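PDB 2NQL: Isomerase/lactonizing enzyme from Agrobacterium fabrum str. C58, which is of unknown function but belongs to the enolase superfamily and carries a sodium ion held by acidic side chains of its barrel domain. Local coordinates for residues 210-215 with 235-240; 240-245 with 260-265; 250-255 with 278-283; 267-272 with 290-295; 284-289 with 310-315. One frame throughout, in Å; residues are numbered along the deposited sequence.

Interaction 1 (210-215 with 235-240). With NA (sodium ion), chain G.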
# COMPACT_ATOMS: atom_id res chain seq x y z
N LYS A 210 14.21 -20.60 -24.42
CA LYS A 210 14.16 -20.23 -22.99
C LYS A 210 12.73 -20.42 -22.51
O LYS A 210 11.79 -19.95 -23.15
CB LYS A 210 14.57 -18.76 -22.78
CG LYS A 210 16.02 -18.45 -23.10
CD LYS A 210 16.51 -17.26 -22.30
CE LYS A 210 17.25 -16.27 -23.14
NZ LYS A 210 18.62 -16.75 -23.45
N ILE A 211 12.57 -21.18 -21.43
CA ILE A 211 11.23 -21.54 -20.92
C ILE A 211 11.21 -21.28 -19.41
O ILE A 211 11.76 -22.04 -18.62
CB ILE A 211 10.84 -23.02 -21.21
CG1 ILE A 211 11.06 -23.36 -22.70
CG2 ILE A 211 9.35 -23.27 -20.85
CD1 ILE A 211 10.89 -24.87 -23.04
N ALA A 212 10.54 -20.20 -19.03
CA ALA A 212 10.38 -19.85 -17.62
C ALA A 212 9.05 -20.32 -17.03
O ALA A 212 8.05 -20.52 -17.75
CB ALA A 212 10.51 -18.32 -17.46
N ALA A 213 9.04 -20.46 -15.70
CA ALA A 213 7.85 -20.86 -14.97
C ALA A 213 7.40 -19.76 -14.03
O ALA A 213 8.15 -19.36 -13.13
CB ALA A 213 8.11 -22.13 -14.18
N ASP A 214 6.18 -19.28 -14.25
CA ASP A 214 5.53 -18.39 -13.29
C ASP A 214 4.79 -19.24 -12.23
O ASP A 214 3.73 -19.84 -12.48
CB ASP A 214 4.62 -17.39 -14.01
CG ASP A 214 3.78 -16.53 -13.03
OD1 ASP A 214 4.16 -16.41 -11.84
OD2 ASP A 214 2.74 -15.99 -13.46
N MET A 215 5.37 -19.25 -11.04
CA MET A 215 4.91 -20.11 -9.97
C MET A 215 3.77 -19.50 -9.19
O MET A 215 3.16 -20.18 -8.35
CB MET A 215 6.07 -20.45 -9.04
CG MET A 215 7.09 -21.35 -9.73
SD MET A 215 8.37 -21.83 -8.58
CE MET A 215 7.46 -23.08 -7.65
N ASP A 235 15.50 -27.69 -17.66
CA ASP A 235 16.23 -26.43 -17.85
C ASP A 235 15.32 -25.16 -17.81
O ASP A 235 15.18 -24.47 -18.83
CB ASP A 235 17.07 -26.48 -19.14
CG ASP A 235 18.05 -25.31 -19.26
OD1 ASP A 235 18.66 -24.94 -18.23
OD2 ASP A 235 18.20 -24.77 -20.38
N PRO A 236 14.69 -24.88 -16.65
CA PRO A 236 13.95 -23.61 -16.56
C PRO A 236 14.84 -22.38 -16.62
O PRO A 236 15.90 -22.30 -15.97
CB PRO A 236 13.24 -23.72 -15.20
CG PRO A 236 14.06 -24.65 -14.40
CD PRO A 236 14.62 -25.64 -15.40
N TRP A 237 14.41 -21.41 -17.43
CA TRP A 237 15.07 -20.13 -17.57
C TRP A 237 15.08 -19.38 -16.24
O TRP A 237 16.15 -18.97 -15.77
CB TRP A 237 14.33 -19.34 -18.66
CG TRP A 237 14.70 -17.92 -18.93
CD1 TRP A 237 15.86 -17.27 -18.62
CD2 TRP A 237 13.88 -16.98 -19.62
NE1 TRP A 237 15.80 -15.96 -19.07
CE2 TRP A 237 14.60 -15.77 -19.69
CE3 TRP A 237 12.59 -17.05 -20.19
CZ2 TRP A 237 14.07 -14.62 -20.27
CZ3 TRP A 237 12.06 -15.91 -20.79
CH2 TRP A 237 12.81 -14.71 -20.84
N PHE A 238 13.90 -19.20 -15.65
CA PHE A 238 13.79 -18.72 -14.28
C PHE A 238 12.52 -19.26 -13.63
O PHE A 238 11.59 -19.71 -14.33
CB PHE A 238 13.90 -17.19 -14.19
CG PHE A 238 12.86 -16.43 -15.01
CD1 PHE A 238 11.56 -16.23 -14.53
CD2 PHE A 238 13.20 -15.88 -16.25
CE1 PHE A 238 10.60 -15.51 -15.26
CE2 PHE A 238 12.26 -15.15 -17.00
CZ PHE A 238 10.94 -14.98 -16.51
N ALA A 239 12.49 -19.21 -12.30
CA ALA A 239 11.28 -19.51 -11.53
C ALA A 239 10.81 -18.18 -10.94
O ALA A 239 11.54 -17.54 -10.20
CB ALA A 239 11.58 -20.53 -10.41
N GLU A 240 9.62 -17.77 -11.34
CA GLU A 240 9.11 -16.45 -10.95
C GLU A 240 8.11 -16.60 -9.79
O GLU A 240 7.31 -17.55 -9.79
CB GLU A 240 8.47 -15.77 -12.17
CG GLU A 240 7.46 -14.69 -11.83
CD GLU A 240 6.79 -14.12 -13.06
OE1 GLU A 240 7.30 -14.29 -14.18
OE2 GLU A 240 5.76 -13.42 -12.92
NA NA G . 5.86 -11.20 -13.37
O HOH W 1 15.00 -22.32 -20.45
O HOH W 2 3.79 -13.75 -11.15
O HOH W 3 7.25 -10.80 -10.84
O HOH W 4 6.73 -10.80 -15.54
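This contact joins neighbouring parallel strands of the barrel, the two ends of the beta-alpha-beta unit formed by strand 210-214, helix 221-231 and strand 239-240. Four backbone bonds tie them, among them the almost straight one from Glu240 N to Ala213 O (2.8 Å, 173°), and Met215 N carries the pairing past the strand end to Glu240 O. Small residues suit the middle. Ala212 sets CB over the centre of the Phe238 ring, 3.4 Å above its plane, a CH-pi contact, which the short methyl makes squarely over the ring. Phe238 in turn puts CE2 over one face of the Trp237 indole, while Lys210 lays CD over the opposite face, 3.6 Å from Trp237 NE1; the aliphatic stem of the lysine does the packing and its ammonium leads away. At the other end Asp214 and Glu240 stack their carboxylates obliquely, planes 21° apart, with Asp214 OD1 3.6 Å from Glu240 OE2. Such crowding of like charge would be costly, but sodium lies 2.3 Å from Glu240 OE2, Lys184 forms a salt bridge with Glu240 OE1, and His216 bonds to Asp214 OD2. Glu240 CG stands anti to the backbone N, so the extended chain carries its carboxylate to the ion, which Glu266 also binds. Acidic groups at the C-terminal strand ends of a parallel barrel are the hallmark of the enolase-superfamily metal site.

Interaction 2 (240-245 with 260-265). With NA (sodium ion), chain G.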
# COMPACT_ATOMS: atom_id res chain seq x y z
N GLU A 240 9.62 -17.77 -11.34
CA GLU A 240 9.11 -16.45 -10.95
C GLU A 240 8.11 -16.60 -9.79
O GLU A 240 7.31 -17.55 -9.79
CB GLU A 240 8.47 -15.77 -12.17
CG GLU A 240 7.46 -14.69 -11.83
CD GLU A 240 6.79 -14.12 -13.06
OE1 GLU A 240 7.30 -14.29 -14.18
OE2 GLU A 240 5.76 -13.42 -12.92
N ALA A 241 8.16 -15.68 -8.83
CA ALA A 241 7.16 -15.58 -7.74
C ALA A 241 6.92 -16.93 -7.04
O ALA A 241 5.80 -17.48 -7.06
CB ALA A 241 5.83 -14.98 -8.27
N PRO A 242 8.00 -17.52 -6.48
CA PRO A 242 7.86 -18.85 -5.87
C PRO A 242 6.98 -18.90 -4.61
O PRO A 242 6.36 -19.93 -4.32
CB PRO A 242 9.31 -19.21 -5.52
CG PRO A 242 9.99 -17.92 -5.35
CD PRO A 242 9.38 -17.01 -6.37
N VAL A 243 6.93 -17.79 -3.87
CA VAL A 243 6.18 -17.72 -2.60
C VAL A 243 5.39 -16.41 -2.53
O VAL A 243 5.53 -15.57 -3.41
CB VAL A 243 7.09 -17.87 -1.34
CG1 VAL A 243 7.70 -19.24 -1.30
CG2 VAL A 243 8.17 -16.83 -1.34
N TRP A 244 4.57 -16.24 -1.49
CA TRP A 244 3.82 -15.00 -1.31
C TRP A 244 4.74 -13.81 -1.19
O TRP A 244 5.86 -13.92 -0.68
CB TRP A 244 2.93 -15.09 -0.08
CG TRP A 244 1.93 -16.17 -0.16
CD1 TRP A 244 1.97 -17.36 0.50
CD2 TRP A 244 0.72 -16.17 -0.93
NE1 TRP A 244 0.86 -18.11 0.18
CE2 TRP A 244 0.07 -17.40 -0.68
CE3 TRP A 244 0.12 -15.24 -1.79
CZ2 TRP A 244 -1.15 -17.73 -1.28
CZ3 TRP A 244 -1.09 -15.58 -2.39
CH2 TRP A 244 -1.71 -16.82 -2.13
N THR A 245 4.26 -12.66 -1.68
CA THR A 245 5.03 -11.41 -1.66
C THR A 245 5.54 -11.02 -0.27
O THR A 245 6.68 -10.57 -0.10
CB THR A 245 4.16 -10.22 -2.16
OG1 THR A 245 3.48 -10.58 -3.37
CG2 THR A 245 5.03 -8.99 -2.39
N VAL A 260 18.38 -22.58 -9.84
CA VAL A 260 17.44 -21.99 -10.79
C VAL A 260 17.28 -20.51 -10.45
O VAL A 260 17.01 -20.17 -9.29
CB VAL A 260 16.08 -22.74 -10.78
CG1 VAL A 260 15.09 -22.07 -11.73
CG2 VAL A 260 16.31 -24.21 -11.20
N PRO A 261 17.54 -19.61 -11.43
CA PRO A 261 17.40 -18.16 -11.19
C PRO A 261 16.01 -17.80 -10.67
O PRO A 261 15.00 -18.31 -11.16
CB PRO A 261 17.63 -17.56 -12.58
CG PRO A 261 18.53 -18.56 -13.26
CD PRO A 261 18.00 -19.89 -12.80
N ILE A 262 15.97 -16.93 -9.66
CA ILE A 262 14.68 -16.53 -9.09
C ILE A 262 14.33 -15.14 -9.60
O ILE A 262 15.16 -14.24 -9.58
CB ILE A 262 14.66 -16.59 -7.53
CG1 ILE A 262 15.01 -18.00 -7.01
CG2 ILE A 262 13.32 -16.09 -6.96
CD1 ILE A 262 14.16 -19.11 -7.55
N ALA A 263 13.09 -14.98 -10.06
CA ALA A 263 12.63 -13.69 -10.59
C ALA A 263 11.44 -13.19 -9.76
O ALA A 263 10.53 -13.97 -9.47
CB ALA A 263 12.22 -13.85 -12.06
N VAL A 264 11.45 -11.91 -9.40
CA VAL A 264 10.36 -11.33 -8.61
C VAL A 264 10.22 -9.85 -8.98
O VAL A 264 11.10 -9.29 -9.63
CB VAL A 264 10.63 -11.41 -7.06
CG1 VAL A 264 10.50 -12.83 -6.54
CG2 VAL A 264 12.01 -10.82 -6.72
N GLY A 265 9.11 -9.22 -8.58
CA GLY A 265 9.06 -7.76 -8.56
C GLY A 265 7.87 -7.07 -9.22
O GLY A 265 7.73 -5.86 -9.08
NA NA G . 5.86 -11.20 -13.37
O HOH W 3 7.25 -10.80 -10.84
O HOH W 4 6.73 -10.80 -15.54
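Ala263, Glu240 and Pro242 lose the most surface here, where the end of strand 239-240 meets strand 262-264. Glu240 and Ala263 pair in parallel and point to the same face of the sheet, their CB atoms 4.2 Å apart; the methyl of Ala263 is small enough to leave room for the long glutamate beside it. The carbonyl of Ala263 is the backbone anchor: Ala241 N donates to Ala263 O at 3.0 Å, nearly along the C=O axis, and Glu240 CA adds a CA-H...O contact to the same oxygen at 3.2 Å. Beyond this bond the chain leaves the sheet, Ala241 taking positive backbone angles. Pro242, which has no N-H to offer a neighbouring strand, turns its ring back toward Ile262 and crosses it obliquely, CD lying 4.1 Å from Ile262 CG2. Pro242 CD also lies 4.3 Å from Val264 CG1. Leu251 and Val254 of helix 248-255 pack against this proline. Parallel pairing of neighbouring strands, with the chain leaving the C-terminal strand end for the next helix, is the arrangement of a beta/alpha barrel.

Interaction 3 (250-255 with 278-283)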
# COMPACT_ATOMS: atom_id res chain seq x y z
N GLY A 250 10.66 -16.65 3.40
CA GLY A 250 10.39 -17.76 2.48
C GLY A 250 11.07 -17.62 1.13
O GLY A 250 11.57 -18.61 0.58
N LEU A 251 11.08 -16.39 0.60
CA LEU A 251 11.80 -16.08 -0.63
C LEU A 251 13.31 -16.29 -0.45
O LEU A 251 13.98 -16.87 -1.33
CB LEU A 251 11.51 -14.64 -1.09
CG LEU A 251 12.16 -14.18 -2.42
CD1 LEU A 251 11.66 -15.02 -3.59
CD2 LEU A 251 11.87 -12.72 -2.66
N GLU A 252 13.82 -15.83 0.69
CA GLU A 252 15.22 -16.09 1.06
C GLU A 252 15.56 -17.58 1.03
O GLU A 252 16.53 -17.98 0.39
CB GLU A 252 15.55 -15.49 2.42
CG GLU A 252 16.95 -15.82 2.92
CD GLU A 252 17.38 -15.02 4.15
OE1 GLU A 252 16.59 -14.21 4.69
OE2 GLU A 252 18.53 -15.21 4.58
N LYS A 253 14.74 -18.38 1.70
CA LYS A 253 14.94 -19.82 1.73
C LYS A 253 14.92 -20.45 0.33
O LYS A 253 15.80 -21.24 0.00
CB LYS A 253 13.93 -20.50 2.67
CG LYS A 253 14.03 -22.04 2.63
CD LYS A 253 13.29 -22.71 3.76
CE LYS A 253 13.55 -24.21 3.73
NZ LYS A 253 13.10 -24.86 4.98
N VAL A 254 13.93 -20.08 -0.49
CA VAL A 254 13.83 -20.64 -1.85
C VAL A 254 15.08 -20.30 -2.65
O VAL A 254 15.70 -21.18 -3.27
CB VAL A 254 12.55 -20.19 -2.61
CG1 VAL A 254 12.62 -20.60 -4.09
CG2 VAL A 254 11.32 -20.80 -2.00
N SER A 255 15.49 -19.02 -2.58
CA SER A 255 16.53 -18.47 -3.45
C SER A 255 17.92 -18.99 -3.11
O SER A 255 18.82 -18.97 -3.95
CB SER A 255 16.51 -16.95 -3.40
OG SER A 255 17.08 -16.46 -2.20
N ILE A 278 16.48 -7.73 -1.77
CA ILE A 278 17.83 -8.04 -2.22
C ILE A 278 18.84 -7.99 -1.08
O ILE A 278 19.89 -8.63 -1.15
CB ILE A 278 18.25 -7.21 -3.46
CG1 ILE A 278 18.50 -5.74 -3.08
CG2 ILE A 278 17.20 -7.37 -4.60
CD1 ILE A 278 19.18 -4.92 -4.15
N GLU A 279 18.50 -7.26 -0.01
CA GLU A 279 19.31 -7.25 1.22
C GLU A 279 19.32 -8.59 1.96
O GLU A 279 20.22 -8.86 2.76
CB GLU A 279 18.91 -6.06 2.12
CG GLU A 279 19.40 -4.68 1.59
CD GLU A 279 18.67 -3.44 2.16
OE1 GLU A 279 17.74 -3.58 3.01
OE2 GLU A 279 19.02 -2.31 1.75
N ARG A 280 18.34 -9.45 1.67
CA ARG A 280 18.19 -10.76 2.29
C ARG A 280 18.25 -11.98 1.35
O ARG A 280 18.67 -13.05 1.77
CB ARG A 280 16.88 -10.82 3.08
CG ARG A 280 16.88 -9.98 4.36
CD ARG A 280 15.51 -10.04 5.04
NE ARG A 280 15.20 -11.39 5.54
CZ ARG A 280 14.16 -11.69 6.30
NH1 ARG A 280 13.30 -10.74 6.68
NH2 ARG A 280 13.97 -12.94 6.70
N CYS A 281 17.80 -11.82 0.10
CA CYS A 281 17.58 -12.96 -0.83
C CYS A 281 18.55 -12.93 -2.01
O CYS A 281 19.18 -11.90 -2.26
CB CYS A 281 16.14 -13.01 -1.36
SG CYS A 281 14.84 -12.64 -0.15
N ARG A 282 18.67 -14.06 -2.72
CA ARG A 282 19.41 -14.15 -3.99
C ARG A 282 18.49 -14.00 -5.22
O ARG A 282 17.89 -14.97 -5.70
CB ARG A 282 20.20 -15.46 -4.08
CG ARG A 282 21.58 -15.36 -3.46
CD ARG A 282 22.24 -16.72 -3.35
NE ARG A 282 23.08 -16.76 -2.15
CZ ARG A 282 23.49 -17.87 -1.55
NH1 ARG A 282 23.15 -19.07 -2.04
NH2 ARG A 282 24.25 -17.79 -0.47
N ILE A 283 18.39 -12.76 -5.69
CA ILE A 283 17.43 -12.42 -6.74
C ILE A 283 18.22 -12.30 -8.03
O ILE A 283 19.13 -11.47 -8.16
CB ILE A 283 16.66 -11.08 -6.41
CG1 ILE A 283 15.87 -11.18 -5.08
CG2 ILE A 283 15.76 -10.65 -7.57
CD1 ILE A 283 14.97 -12.42 -4.91
O HOH W 5 21.26 -20.26 -4.65
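The guanidinium of Arg280 receives Glu252 OE1 at its edge, in its plane, while the carboxylate itself stands steeply across, 80° between the two planes. The salt bridge runs from Arg280 NE to Glu252 OE1 at 3.3 Å, and the two side chains cross at about a right angle. Each has a stronger partner: Lys256 for Glu252, and Glu279 of the second subunit for Arg280, so Arg280 is itself part of the interface with the second subunit. At the edge of the Arg282 guanidinium is a water that donates to Ser255 O and is only weakly bound by Arg282 NH1. Ser255 seals the helix end against the loop: its OG takes Arg282 N at 2.9 Å and gives its own proton to Glu252 O, one turn back, as a short hydroxyl beside the backbone can. On the apolar side of the contact Cys281 SG sits 3.8 Å from Leu251 CG, and Leu251 CD2 meets Ile283 CD1 at 3.8 Å, crossing at about a right angle. An outer helix, here 248-255, packed on the loop that leads into a later strand, 285-286, is part of the helical layer of a beta/alpha barrel.

Interaction 4 (267-272 with 290-295)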
# COMPACT_ATOMS: atom_id res chain seq x y z
N GLU A 267 4.85 -6.92 -8.47
CA GLU A 267 3.87 -6.35 -7.55
C GLU A 267 4.52 -5.33 -6.58
O GLU A 267 3.85 -4.79 -5.71
CB GLU A 267 3.18 -7.47 -6.79
CG GLU A 267 4.06 -8.13 -5.71
CD GLU A 267 4.88 -9.33 -6.20
OE1 GLU A 267 5.41 -9.30 -7.32
OE2 GLU A 267 5.02 -10.32 -5.45
N TRP A 268 5.81 -5.07 -6.78
CA TRP A 268 6.48 -3.96 -6.06
C TRP A 268 5.95 -2.61 -6.50
O TRP A 268 5.23 -2.51 -7.50
CB TRP A 268 7.98 -4.02 -6.28
CG TRP A 268 8.64 -5.22 -5.71
CD1 TRP A 268 8.12 -6.13 -4.84
CD2 TRP A 268 9.97 -5.65 -5.99
NE1 TRP A 268 9.04 -7.11 -4.56
CE2 TRP A 268 10.19 -6.83 -5.25
CE3 TRP A 268 10.99 -5.15 -6.81
CZ2 TRP A 268 11.40 -7.53 -5.31
CZ3 TRP A 268 12.20 -5.86 -6.87
CH2 TRP A 268 12.39 -7.02 -6.11
N ARG A 269 6.33 -1.56 -5.78
CA ARG A 269 6.02 -0.20 -6.22
C ARG A 269 7.26 0.70 -6.36
O ARG A 269 7.30 1.55 -7.21
CB ARG A 269 4.98 0.45 -5.29
CG ARG A 269 3.61 -0.26 -5.22
CD ARG A 269 2.89 -0.23 -6.56
NE ARG A 269 1.48 -0.64 -6.45
CZ ARG A 269 1.06 -1.90 -6.48
NH1 ARG A 269 1.92 -2.92 -6.64
NH2 ARG A 269 -0.23 -2.16 -6.35
N THR A 270 8.26 0.53 -5.47
CA THR A 270 9.42 1.44 -5.47
C THR A 270 10.70 0.65 -5.19
O THR A 270 10.66 -0.52 -4.82
CB THR A 270 9.30 2.52 -4.36
OG1 THR A 270 9.47 1.86 -3.10
CG2 THR A 270 7.93 3.28 -4.42
N HIS A 271 11.84 1.31 -5.35
CA HIS A 271 13.12 0.69 -5.03
C HIS A 271 13.19 0.25 -3.56
O HIS A 271 13.94 -0.67 -3.23
CB HIS A 271 14.26 1.66 -5.36
CG HIS A 271 14.27 2.87 -4.47
ND1 HIS A 271 15.04 2.95 -3.33
CD2 HIS A 271 13.58 4.04 -4.54
CE1 HIS A 271 14.84 4.12 -2.75
NE2 HIS A 271 13.96 4.80 -3.47
N TRP A 272 12.41 0.89 -2.68
CA TRP A 272 12.36 0.45 -1.28
C TRP A 272 11.89 -1.00 -1.14
O TRP A 272 12.41 -1.79 -0.33
CB TRP A 272 11.44 1.38 -0.47
CG TRP A 272 11.92 2.79 -0.34
CD1 TRP A 272 11.35 3.90 -0.88
CD2 TRP A 272 13.07 3.25 0.39
NE1 TRP A 272 12.05 5.03 -0.53
CE2 TRP A 272 13.11 4.66 0.25
CE3 TRP A 272 14.05 2.60 1.16
CZ2 TRP A 272 14.11 5.44 0.84
CZ3 TRP A 272 15.04 3.39 1.76
CH2 TRP A 272 15.06 4.79 1.59
N MET A 290 5.50 -1.29 -15.00
CA MET A 290 5.45 0.16 -15.14
C MET A 290 4.10 0.75 -14.69
O MET A 290 4.06 1.85 -14.13
CB MET A 290 5.70 0.53 -16.61
CG MET A 290 5.53 2.00 -16.92
SD MET A 290 6.61 3.12 -15.97
CE MET A 290 8.21 2.76 -16.69
N GLY A 291 3.00 0.02 -14.93
CA GLY A 291 1.67 0.52 -14.56
C GLY A 291 1.46 0.71 -13.06
O GLY A 291 0.63 1.51 -12.64
N HIS A 292 2.23 -0.03 -12.27
CA HIS A 292 2.23 0.09 -10.80
C HIS A 292 3.24 1.15 -10.32
O HIS A 292 3.13 1.62 -9.19
CB HIS A 292 2.60 -1.25 -10.10
CG HIS A 292 1.49 -2.24 -10.04
ND1 HIS A 292 0.18 -1.89 -9.76
CD2 HIS A 292 1.50 -3.59 -10.19
CE1 HIS A 292 -0.56 -2.99 -9.75
NE2 HIS A 292 0.21 -4.02 -10.02
N LYS A 293 4.21 1.51 -11.17
CA LYS A 293 5.47 2.13 -10.69
C LYS A 293 5.71 3.55 -11.19
O LYS A 293 6.03 4.43 -10.40
CB LYS A 293 6.70 1.24 -10.96
CG LYS A 293 6.65 -0.09 -10.25
CD LYS A 293 7.90 -0.91 -10.53
CE LYS A 293 7.89 -2.20 -9.74
NZ LYS A 293 6.78 -3.14 -10.14
N GLY A 294 5.56 3.76 -12.50
CA GLY A 294 5.86 5.06 -13.12
C GLY A 294 7.34 5.08 -13.48
O GLY A 294 8.10 4.22 -13.02
N ILE A 295 7.73 6.03 -14.32
CA ILE A 295 9.07 6.07 -14.89
C ILE A 295 10.14 6.36 -13.83
O ILE A 295 11.17 5.68 -13.78
CB ILE A 295 9.15 7.09 -16.06
CG1 ILE A 295 8.40 6.53 -17.28
CG2 ILE A 295 10.65 7.42 -16.44
CD1 ILE A 295 7.96 7.58 -18.26
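Lys293 NZ is gripped twice, by Trp268 O across the contact at 3.1 Å and by Gly265 O just before it. The two segments follow strands 262-264 and 285-286 of the beta/alpha barrel, so the lysine ties together the loops at the C-terminal strand ends. Its chain runs extended from CG and bends only at the last torsion (chi4 65°), bringing the ammonium in above the plane of the Trp268 carbonyl. Alongside, Arg269 bends at chi2 (-65°) and lays its guanidinium flat on the His292 ring, centres 3.7 Å apart and planes within 5°. Arginine suits this place because it can stack by its face and still donate at its edge: NE bonds to Gly117 O, and NH1 to Arg112 O of the second subunit. Asp121 holds His292 ND1, which fixes the ring's rotation; its negative charge probably eases the nearness of the cation. Beside the stack, the buried His292 O has no hydrogen-bonding partner in the model, and Arg269 CD lies 3.2 Å from it.

Interaction 5 (284-289 with 310-315)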
# COMPACT_ATOMS: atom_id res chain seq x y z
N ALA A 284 17.87 -13.13 -9.00
CA ALA A 284 18.56 -13.14 -10.27
C ALA A 284 17.99 -12.09 -11.22
O ALA A 284 18.73 -11.47 -11.98
CB ALA A 284 18.47 -14.49 -10.89
N ILE A 285 16.67 -11.89 -11.15
CA ILE A 285 15.96 -11.05 -12.12
C ILE A 285 14.92 -10.24 -11.35
O ILE A 285 14.19 -10.78 -10.52
CB ILE A 285 15.23 -11.91 -13.18
CG1 ILE A 285 16.24 -12.66 -14.06
CG2 ILE A 285 14.30 -11.07 -14.08
CD1 ILE A 285 15.72 -13.99 -14.54
N VAL A 286 14.85 -8.94 -11.64
CA VAL A 286 13.68 -8.15 -11.28
C VAL A 286 12.75 -7.83 -12.43
O VAL A 286 13.18 -7.62 -13.58
CB VAL A 286 14.01 -6.89 -10.45
CG1 VAL A 286 14.66 -7.30 -9.11
CG2 VAL A 286 14.89 -5.92 -11.21
N GLN A 287 11.46 -7.79 -12.11
CA GLN A 287 10.39 -7.78 -13.12
C GLN A 287 9.42 -6.63 -12.89
O GLN A 287 8.22 -6.89 -12.68
CB GLN A 287 9.62 -9.11 -13.10
CG GLN A 287 10.50 -10.34 -13.36
CD GLN A 287 9.75 -11.62 -13.13
OE1 GLN A 287 9.28 -11.88 -12.02
NE2 GLN A 287 9.59 -12.42 -14.18
N PRO A 288 9.92 -5.37 -12.96
CA PRO A 288 9.04 -4.26 -12.62
C PRO A 288 7.85 -4.14 -13.58
O PRO A 288 7.96 -4.45 -14.77
CB PRO A 288 9.96 -3.03 -12.76
CG PRO A 288 11.07 -3.46 -13.68
CD PRO A 288 11.27 -4.90 -13.33
N GLU A 289 6.72 -3.72 -13.04
CA GLU A 289 5.55 -3.39 -13.79
C GLU A 289 5.31 -1.88 -13.81
O GLU A 289 4.96 -1.27 -12.79
CB GLU A 289 4.33 -4.15 -13.23
CG GLU A 289 2.96 -3.74 -13.85
CD GLU A 289 2.99 -3.66 -15.38
OE1 GLU A 289 3.22 -4.70 -16.04
OE2 GLU A 289 2.77 -2.54 -15.94
N ILE A 310 21.91 -7.45 -11.04
CA ILE A 310 20.64 -8.16 -11.17
C ILE A 310 20.08 -7.82 -12.56
O ILE A 310 20.03 -6.64 -12.92
CB ILE A 310 19.64 -7.72 -10.03
CG1 ILE A 310 20.25 -8.10 -8.66
CG2 ILE A 310 18.25 -8.38 -10.23
CD1 ILE A 310 19.54 -7.54 -7.43
N ASP A 311 19.68 -8.84 -13.33
CA ASP A 311 19.02 -8.63 -14.64
C ASP A 311 17.64 -7.99 -14.49
O ASP A 311 16.97 -8.20 -13.50
CB ASP A 311 18.89 -9.96 -15.39
CG ASP A 311 20.25 -10.50 -15.84
OD1 ASP A 311 21.23 -9.74 -15.87
OD2 ASP A 311 20.33 -11.69 -16.18
N VAL A 312 17.23 -7.20 -15.48
CA VAL A 312 15.91 -6.57 -15.48
C VAL A 312 15.11 -7.10 -16.67
O VAL A 312 15.53 -6.95 -17.83
CB VAL A 312 16.04 -5.04 -15.55
CG1 VAL A 312 14.66 -4.38 -15.60
CG2 VAL A 312 16.88 -4.50 -14.36
N ILE A 313 14.00 -7.76 -16.37
CA ILE A 313 13.08 -8.27 -17.40
C ILE A 313 11.65 -7.85 -17.02
O ILE A 313 10.97 -8.58 -16.28
CB ILE A 313 13.21 -9.81 -17.58
CG1 ILE A 313 14.67 -10.21 -17.83
CG2 ILE A 313 12.33 -10.31 -18.72
CD1 ILE A 313 14.91 -11.69 -17.86
N PRO A 314 11.22 -6.64 -17.44
CA PRO A 314 9.95 -6.08 -17.03
C PRO A 314 8.72 -6.88 -17.41
O PRO A 314 8.71 -7.63 -18.41
CB PRO A 314 9.93 -4.70 -17.69
CG PRO A 314 11.38 -4.35 -17.86
CD PRO A 314 11.96 -5.68 -18.28
N HIS A 315 7.72 -6.72 -16.56
CA HIS A 315 6.40 -7.32 -16.66
C HIS A 315 5.56 -6.57 -17.71
O HIS A 315 5.86 -5.42 -18.08
CB HIS A 315 5.79 -7.18 -15.25
CG HIS A 315 4.42 -7.78 -15.08
ND1 HIS A 315 3.29 -7.00 -14.99
CD2 HIS A 315 4.01 -9.05 -14.91
CE1 HIS A 315 2.24 -7.77 -14.79
NE2 HIS A 315 2.65 -9.03 -14.73
O HOH W 6 9.22 -10.64 -16.63
O HOH W 7 6.29 -2.78 -17.23
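His315 and Glu289 cross obliquely, the carboxylate turned 80° against the imidazole, and Glu289 OE1 meets the ring at its edge. There His315 ND1 donates to the anti lone pair of Glu289 OE1 over a short 2.5 Å. Glu289 CG is anti to the backbone N and the chain then bends at chi2 (47°), which swings the acid across to the histidine, whose own CG is also anti to its backbone N. The strands leading here, 285-286 and 311-312, run parallel, with Val286 N bonded to Asp311 O and Ile313 N to Val286 O, both at 2.9 Å. Branched side chains, at home in strands, line both faces: Ile285 CG2 rests obliquely on Ile313 CG1 at 3.9 Å, while on the other face Val286 sets CG2 4.0 Å from Val312 CG2 and crosses Ile310 at about a right angle, its CG1 against Ile310 CG2. Past the strands Pro288 O takes His315 N, keeping the two ends together. Glu289 OE2 caps Gly291 N, which helps fix the carboxylate. With ND1 occupied as donor, NE2 of His315 hydrogen-bonds a bound glycerol, and the side chain lies about 3 Å from the sodium ion at its nearest atom; the acid at the ND1 edge would be expected to polarise the ring and raise its basicity.

Overall arrangement
All five contacts lie in the barrel domain; 1, 2 and 5 are pairings of neighbouring parallel strands. Interactions 1 and 2 share Glu240, with centres 10 Å apart, and interaction 5 continues the same parallel sheet 10 Å from interaction 2, through strands 262-264 and 285-286. Interaction 3 lies on the outer side, 9 Å from interaction 2, where helix 248-255 packs; interaction 4 is 11 Å from interaction 5, in the loops after the strands. Along the chain, 1 precedes the rest, 3 alternates with 2 and with 4, and 4 alternates with 5. Gln287 of interaction 5 bonds to Glu240, reaching past the intervening strand 262-264 beside the sodium site, while interactions 2, 3 and 4 also reach the second subunit.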